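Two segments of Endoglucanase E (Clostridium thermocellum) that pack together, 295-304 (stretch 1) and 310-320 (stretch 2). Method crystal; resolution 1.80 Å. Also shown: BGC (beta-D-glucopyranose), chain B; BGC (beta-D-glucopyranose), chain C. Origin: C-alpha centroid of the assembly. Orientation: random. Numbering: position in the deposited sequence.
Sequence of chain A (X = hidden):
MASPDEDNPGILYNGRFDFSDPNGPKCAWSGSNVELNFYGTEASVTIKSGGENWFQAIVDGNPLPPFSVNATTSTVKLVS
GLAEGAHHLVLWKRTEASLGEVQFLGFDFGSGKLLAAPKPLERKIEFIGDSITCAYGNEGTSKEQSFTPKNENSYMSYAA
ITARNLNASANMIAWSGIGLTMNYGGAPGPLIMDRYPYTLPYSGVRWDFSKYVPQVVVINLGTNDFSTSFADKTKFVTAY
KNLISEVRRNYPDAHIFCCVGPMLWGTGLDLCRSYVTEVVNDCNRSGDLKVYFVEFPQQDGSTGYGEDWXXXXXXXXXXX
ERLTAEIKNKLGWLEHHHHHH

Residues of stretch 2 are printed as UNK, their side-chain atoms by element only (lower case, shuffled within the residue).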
ATOM      1  N   GLU A 295      17.705   1.883   4.551  1.00  5.45           N
ATOM      2  CA  GLU A 295      17.369   1.530   5.942  1.00  6.31           C
ATOM      3  C   GLU A 295      16.627   2.664   6.649  1.00  5.32           C
ATOM      4  O   GLU A 295      17.118   3.821   6.691  1.00  5.90           O
ATOM      5  CB  GLU A 295      18.602   1.125   6.747  1.00  5.83           C
ATOM      6  CG  GLU A 295      18.171   0.715   8.179  1.00  5.98           C
ATOM      7  CD  GLU A 295      19.307   0.118   9.038  1.00 10.80           C
ATOM      8  OE1 GLU A 295      20.440  -0.067   8.490  1.00 11.95           O
ATOM      9  OE2 GLU A 295      19.015  -0.185  10.239  1.00 10.76           O
ATOM     10  N   PHE A 296      15.434   2.345   7.169  1.00  5.07           N
ATOM     11  CA  PHE A 296      14.709   3.262   8.055  1.00  6.35           C
ATOM     12  C   PHE A 296      15.193   2.990   9.461  1.00  7.16           C
ATOM     13  O   PHE A 296      15.075   1.859   9.958  1.00  7.15           O
ATOM     14  CB  PHE A 296      13.207   3.046   7.943  1.00  6.62           C
ATOM     15  CG  PHE A 296      12.682   3.117   6.524  1.00  7.38           C
ATOM     16  CD1 PHE A 296      12.597   4.346   5.863  1.00  8.47           C
ATOM     17  CD2 PHE A 296      12.207   1.963   5.886  1.00  7.68           C
ATOM     18  CE1 PHE A 296      12.062   4.433   4.578  1.00  8.26           C
ATOM     19  CE2 PHE A 296      11.679   2.031   4.605  1.00  7.37           C
ATOM     20  CZ  PHE A 296      11.603   3.260   3.943  1.00  5.88           C
ATOM     21  N   PRO A 297      15.793   4.003  10.099  1.00  8.51           N
ATOM     22  CA  PRO A 297      16.322   3.788  11.445  1.00  9.06           C
ATOM     23  C   PRO A 297      15.239   3.254  12.365  1.00  7.98           C
ATOM     24  O   PRO A 297      14.062   3.653  12.281  1.00  6.85           O
ATOM     25  CB  PRO A 297      16.729   5.209  11.888  1.00 10.76           C
ATOM     26  CG  PRO A 297      17.127   5.834  10.601  1.00 11.40           C
ATOM     27  CD  PRO A 297      16.046   5.378   9.640  1.00  9.38           C
ATOM     28  N   GLN A 298      15.641   2.316  13.208  1.00  8.72           N
ATOM     29  CA  GLN A 298      14.718   1.672  14.143  1.00 10.27           C
ATOM     30  C   GLN A 298      13.932   2.713  14.955  1.00 10.05           C
ATOM     31  O   GLN A 298      14.499   3.691  15.447  1.00  8.74           O
ATOM     32  CB  GLN A 298      15.551   0.824  15.075  1.00 11.16           C
ATOM     33  CG  GLN A 298      14.742   0.055  16.043  1.00 18.16           C
ATOM     34  CD  GLN A 298      15.584  -0.557  17.151  1.00 20.70           C
ATOM     35  OE1 GLN A 298      16.825  -0.629  17.083  1.00 22.47           O
ATOM     36  NE2 GLN A 298      14.907  -1.007  18.168  1.00 22.54           N
ATOM     37  N   GLN A 299      12.634   2.506  15.084  1.00  9.54           N
ATOM     38  CA  GLN A 299      11.807   3.383  15.929  1.00 10.88           C
ATOM     39  C   GLN A 299      12.285   3.198  17.385  1.00 11.57           C
ATOM     40  O   GLN A 299      12.555   2.079  17.823  1.00 11.48           O
ATOM     41  CB  GLN A 299      10.293   3.087  15.752  1.00 10.88           C
ATOM     42  CG  GLN A 299       9.905   1.686  16.114  1.00 10.22           C
ATOM     43  CD  GLN A 299       8.456   1.271  15.757  1.00 12.77           C
ATOM     44  OE1 GLN A 299       7.656   2.050  15.185  1.00 10.86           O
ATOM     45  NE2 GLN A 299       8.133   0.015  16.096  1.00  8.39           N
ATOM     46  N   ASP A 300      12.480   4.307  18.090  1.00 12.46           N
ATOM     47  CA  ASP A 300      12.980   4.237  19.442  1.00 14.91           C
ATOM     48  C   ASP A 300      11.976   4.707  20.503  1.00 15.02           C
ATOM     49  O   ASP A 300      12.325   4.782  21.687  1.00 16.32           O
ATOM     50  CB  ASP A 300      14.306   4.999  19.557  1.00 16.45           C
ATOM     51  CG  ASP A 300      14.173   6.471  19.200  1.00 19.31           C
ATOM     52  OD1 ASP A 300      13.031   6.996  19.052  1.00 22.51           O
ATOM     53  OD2 ASP A 300      15.222   7.117  19.070  1.00 22.87           O
ATOM     54  N   GLY A 301      10.735   4.998  20.102  1.00 12.68           N
ATOM     55  CA  GLY A 301       9.747   5.508  21.051  1.00 12.43           C
ATOM     56  C   GLY A 301       9.620   7.015  21.105  1.00 11.35           C
ATOM     57  O   GLY A 301       8.596   7.537  21.559  1.00 11.23           O
ATOM     58  N   SER A 302      10.630   7.716  20.610  1.00 10.65           N
ATOM     59  CA  SER A 302      10.577   9.178  20.570  1.00 10.49           C
ATOM     60  C   SER A 302       9.513   9.694  19.562  1.00  9.68           C
ATOM     61  O   SER A 302       9.119  10.876  19.618  1.00  8.71           O
ATOM     62  CB  SER A 302      11.940   9.761  20.279  1.00 11.87           C
ATOM     63  OG  SER A 302      12.192   9.662  18.894  1.00 14.38           O
ATOM     64  N   THR A 303       9.034   8.810  18.668  1.00  8.51           N
ATOM     65  CA  THR A 303       7.925   9.176  17.773  1.00  8.69           C
ATOM     66  C   THR A 303       6.652   8.367  18.042  1.00  7.53           C
ATOM     67  O   THR A 303       5.765   8.240  17.161  1.00  6.03           O
ATOM     68  CB  THR A 303       8.305   9.073  16.273  1.00  9.98           C
ATOM     69  OG1 THR A 303       8.888   7.777  16.024  1.00  9.75           O
ATOM     70  CG2 THR A 303       9.303  10.206  15.912  1.00 10.33           C
ATOM     71  N   GLY A 304       6.563   7.850  19.251  1.00  6.34           N
ATOM     72  CA  GLY A 304       5.403   7.060  19.713  1.00  6.69           C
ATOM     73  C   GLY A 304       5.257   5.743  18.962  1.00  5.61           C
ATOM     74  O   GLY A 304       6.187   5.309  18.265  1.00  5.05           O
ATOM     75  N   UNK A 310       3.342  -1.204  15.952  1.00  5.71           N
ATOM     76  CA  UNK A 310       3.562  -0.791  14.564  1.00  5.25           C
ATOM     77  C   UNK A 310       3.795   0.730  14.477  1.00  4.78           C
ATOM     78  O   UNK A 310       3.510   1.491  15.467  1.00  6.18           O
ATOM     79  n   UNK A 310       2.535  -4.852  12.868  1.00  7.06           N
ATOM     80  c   UNK A 310       2.401  -1.260  13.681  1.00  4.78           C
ATOM     81  c   UNK A 310       2.142  -4.860  14.129  1.00  8.85           C
ATOM     82  c   UNK A 310       2.727  -3.544  12.468  1.00  7.64           C
ATOM     83  c   UNK A 310       2.380  -2.750  13.511  1.00  4.94           C
ATOM     84  n   UNK A 310       2.050  -3.602  14.541  1.00  8.08           N
ATOM     85  N   UNK A 311       4.340   1.211  13.326  1.00  4.74           N
ATOM     86  CA  UNK A 311       4.703   2.645  13.308  1.00  5.50           C
ATOM     87  C   UNK A 311       3.531   3.634  13.474  1.00  4.80           C
ATOM     88  O   UNK A 311       2.463   3.430  12.913  1.00  4.71           O
ATOM     89  c   UNK A 311       5.932   1.420  11.616  1.00  5.10           C
ATOM     90  c   UNK A 311       5.415   2.825  11.952  1.00  5.41           C
ATOM     91  c   UNK A 311       4.803   0.519  12.109  1.00  3.68           C
ATOM     92  N   UNK A 312       3.800   4.721  14.214  1.00  3.73           N
ATOM     93  CA  UNK A 312       2.875   5.856  14.349  1.00  4.43           C
ATOM     94  C   UNK A 312       2.877   6.662  13.030  1.00  4.53           C
ATOM     95  O   UNK A 312       3.767   6.445  12.156  1.00  3.15           O
ATOM     96  c   UNK A 312       3.402   6.773  15.471  1.00  4.60           C
ATOM     97  o   UNK A 312       4.667   7.314  15.082  1.00  4.27           O
ATOM     98  N   UNK A 313       1.934   7.602  12.890  1.00  3.94           N
ATOM     99  CA  UNK A 313       1.961   8.477  11.721  1.00  4.99           C
ATOM    100  C   UNK A 313       3.261   9.277  11.675  1.00  3.85           C
ATOM    101  O   UNK A 313       3.848   9.448  10.594  1.00  4.10           O
ATOM    102  c   UNK A 313      -0.448   8.459  11.176  1.00  6.22           C
ATOM    103  c   UNK A 313       0.921  10.481  10.596  1.00  7.98           C
ATOM    104  c   UNK A 313       0.716   9.356  11.646  1.00  6.65           C
ATOM    105  c   UNK A 313      -1.764   9.008  11.513  1.00 11.27           C
ATOM    106  N   UNK A 314       3.726   9.771  12.834  1.00  2.00           N
ATOM    107  CA  UNK A 314       5.010  10.452  12.828  1.00  2.89           C
ATOM    108  C   UNK A 314       6.172   9.630  12.258  1.00  3.40           C
ATOM    109  O   UNK A 314       7.006  10.151  11.508  1.00  2.97           O
ATOM    110  c   UNK A 314       5.342  10.978  14.273  1.00  2.99           C
ATOM    111  N   UNK A 315       6.226   8.355  12.637  1.00  3.62           N
ATOM    112  CA  UNK A 315       7.257   7.450  12.144  1.00  4.40           C
ATOM    113  C   UNK A 315       7.064   7.224  10.607  1.00  3.61           C
ATOM    114  O   UNK A 315       8.045   7.300   9.858  1.00  2.84           O
ATOM    115  c   UNK A 315       8.207   5.108  12.236  1.00  3.90           C
ATOM    116  o   UNK A 315       7.653   6.337  14.278  1.00  6.22           O
ATOM    117  c   UNK A 315       7.231   6.129  12.902  1.00  4.10           C
ATOM    118  N   UNK A 316       5.820   7.039  10.155  1.00  3.97           N
ATOM    119  CA  UNK A 316       5.531   6.976   8.706  1.00  4.54           C
ATOM    120  C   UNK A 316       6.005   8.222   7.972  1.00  4.68           C
ATOM    121  O   UNK A 316       6.575   8.118   6.888  1.00  3.96           O
ATOM    122  n   UNK A 316       3.800   4.332   7.614  1.00  2.63           N
ATOM    123  n   UNK A 316       2.832   3.325   9.248  1.00  5.16           N
ATOM    124  c   UNK A 316       3.282   3.178   8.009  1.00  3.73           C
ATOM    125  c   UNK A 316       4.047   6.714   8.426  1.00  4.97           C
ATOM    126  c   UNK A 316       3.018   4.638   9.639  1.00  4.31           C
ATOM    127  c   UNK A 316       3.633   5.279   8.605  1.00  4.07           C
ATOM    128  N   UNK A 317       5.797   9.401   8.580  1.00  3.81           N
ATOM    129  CA  UNK A 317       6.249  10.628   7.983  1.00  4.72           C
ATOM    130  C   UNK A 317       7.773  10.652   7.847  1.00  3.86           C
ATOM    131  O   UNK A 317       8.251  10.986   6.803  1.00  4.69           O
ATOM    132  n   UNK A 317       2.707  13.853   8.719  1.00 13.69           N
ATOM    133  c   UNK A 317       5.694  11.856   8.721  1.00  5.02           C
ATOM    134  o   UNK A 317       3.757  13.088  10.562  1.00 12.34           O
ATOM    135  c   UNK A 317       3.533  13.015   9.352  1.00 13.15           C
ATOM    136  c   UNK A 317       4.177  11.952   8.510  1.00  5.66           C
ATOM    137  N   UNK A 318       8.505  10.285   8.892  1.00  5.75           N
ATOM    138  CA  UNK A 318       9.978  10.196   8.813  1.00  6.07           C
ATOM    139  C   UNK A 318      10.439   9.245   7.686  1.00  6.09           C
ATOM    140  O   UNK A 318      11.411   9.512   6.969  1.00  5.59           O
ATOM    141  c   UNK A 318      10.523  10.677  11.340  1.00 11.52           C
ATOM    142  c   UNK A 318      10.575   9.708  10.134  1.00  6.78           C
ATOM    143  c   UNK A 318      11.279  10.068  12.496  1.00 14.74           C
ATOM    144  c   UNK A 318      11.074  12.081  10.921  1.00 15.59           C
ATOM    145  N   UNK A 319       9.785   8.105   7.593  1.00  4.38           N
ATOM    146  CA  UNK A 319      10.108   7.114   6.553  1.00  4.38           C
ATOM    147  C   UNK A 319       9.873   7.723   5.180  1.00  4.11           C
ATOM    148  O   UNK A 319      10.705   7.590   4.249  1.00  3.51           O
ATOM    149  c   UNK A 319       8.865   2.602   6.901  1.00  5.80           C
ATOM    150  c   UNK A 319       9.226   5.894   6.768  1.00  4.36           C
ATOM    151  c   UNK A 319       9.574   5.069   7.964  1.00  3.33           C
ATOM    152  s   UNK A 319       8.362   3.687   8.203  1.00  7.79           S
ATOM    153  N   UNK A 320       8.740   8.393   5.048  1.00  3.71           N
ATOM    154  CA  UNK A 320       8.379   9.008   3.759  1.00  4.29           C
ATOM    155  C   UNK A 320       9.435  10.070   3.371  1.00  4.64           C
ATOM    156  O   UNK A 320       9.834  10.103   2.222  1.00  4.40           O
ATOM    157  c   UNK A 320       6.988   9.623   3.814  1.00  3.73           C
TER
HETATM  158  C2  BGC B   1      13.301  -1.179  20.847  1.00 47.12           C
HETATM  159  C3  BGC B   1      11.880  -1.717  20.965  1.00 46.13           C
HETATM  160  C4  BGC B   1      11.884  -3.209  21.275  1.00 43.08           C
HETATM  161  C5  BGC B   1      12.842  -3.527  22.417  1.00 45.65           C
HETATM  162  C6  BGC B   1      12.908  -5.028  22.672  1.00 45.97           C
HETATM  163  C1  BGC B   1      14.158  -1.640  22.020  1.00 47.74           C
HETATM  164  O1  BGC B   1      15.487  -1.208  21.828  1.00 50.71           O
HETATM  165  O2  BGC B   1      13.269   0.230  20.813  1.00 46.86           O
HETATM  166  O3  BGC B   1      11.189  -1.490  19.757  1.00 45.80           O
HETATM  167  O4  BGC B   1      10.983  -3.574  21.507  1.00 31.25           O
HETATM  168  O5  BGC B   1      14.129  -3.047  22.099  1.00 47.22           O
HETATM  169  O6  BGC B   1      14.102  -5.336  23.356  1.00 46.10           O
HETATM  170  C2  BGC C   4       0.712  -8.871  16.429  1.00 13.82           C
HETATM  171  C3  BGC C   4       0.038  -9.901  15.535  1.00 13.03           C
HETATM  172  C4  BGC C   4       0.180  -9.483  14.067  1.00 11.36           C
HETATM  173  C5  BGC C   4       1.678  -9.273  13.751  1.00 12.26           C
HETATM  174  C6  BGC C   4       1.994  -8.932  12.281  1.00 14.52           C
HETATM  175  C1  BGC C   4       2.156  -8.666  15.984  1.00 12.63           C
HETATM  176  O2  BGC C   4       0.609  -9.291  17.793  1.00 14.16           O
HETATM  177  O3  BGC C   4      -1.350 -10.002  15.881  1.00 15.14           O
HETATM  178  O4  BGC C   4      -0.250 -10.587  13.441  1.00 13.99           O
HETATM  179  O5  BGC C   4       2.190  -8.270  14.625  1.00 11.79           O
HETATM  180  O6  BGC C   4       1.330  -7.728  11.939  1.00 16.86           O
HETATM  181  O   HOH W   1       6.407   4.463  15.669  1.00  4.63           O

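Position 310 carries one carbon followed by a five-membered ring of three carbons and two nitrogens, an imidazole, and is therefore His310. Its CA-to-CB bond points away from stretch 1, and NE2 lies 3.3 Å from O6 of the chain C glucose, a hydrogen bond in which either atom could donate. At position 311 three carbons close a ring onto the backbone nitrogen, which only proline does; in Pro311, CA sits 3.5 Å from Gln299 OE1.

Position 312 has one carbon and one oxygen, the latter 2.5 Å from Thr303 O. This is Ser312, whose OG donates a short hydrogen bond to Thr303 O. Position 313 bears four carbons, forked at the first, with one arm two carbons long: Ile313, directed away from stretch 1 and free of contact with it. A single carbon at position 314 identifies Ala314, whose CB approaches Thr303 O at 4.0 Å and Thr303 CB at 4.1 Å.

At position 315 one carbon carries an oxygen and a carbon, and the oxygen is 2.6 Å from Thr303 OG1. The residue is Thr315, and its backbone N donates to Ser312 OG (3.1 Å), so Ser312 caps the helix beginning at Ile313 while also binding Thr303 O.

Position 316 again shows one carbon and a ring of three carbons and two nitrogens; His316 does not reach stretch 1. Position 317 has three carbons, the third bearing oxygen and nitrogen, the amide of Gln317, also without contact. Four carbons forked at the second mark position 318 as leucine, and Leu318 CD1 lies 3.9 Å from Thr303 CG2. Position 319 is an unbranched chain of two carbons, a sulfur and a terminal carbon: Met319, whose CE is 3.6 Å from Phe296 CD2. The lone carbon of position 320 gives Ala320, turned away from stretch 1.

The contact combines a polar end with an apolar one. Near the helix start, the type I turn from Gly301 to Gly304 brings Thr303 against the first turn of the helix, where its carbonyl and hydroxyl meet Ser312 and Thr315. Water 1 fills the space beside them, donating to Gln299 OE1 (2.8 Å) and Gly304 O (2.7 Å) while accepting from Ser312 N (3.0 Å) and Thr315 OG1 (2.6 Å), so that both stretches share one solvent molecule. Farther along the helix, Met319 CE packs over one face of Phe296, 3.7 Å from the ring centroid, in a CH-pi contact. Together the stretches bury 437 Å².

Stretch 2 (310-320) HPSIATHQLMA
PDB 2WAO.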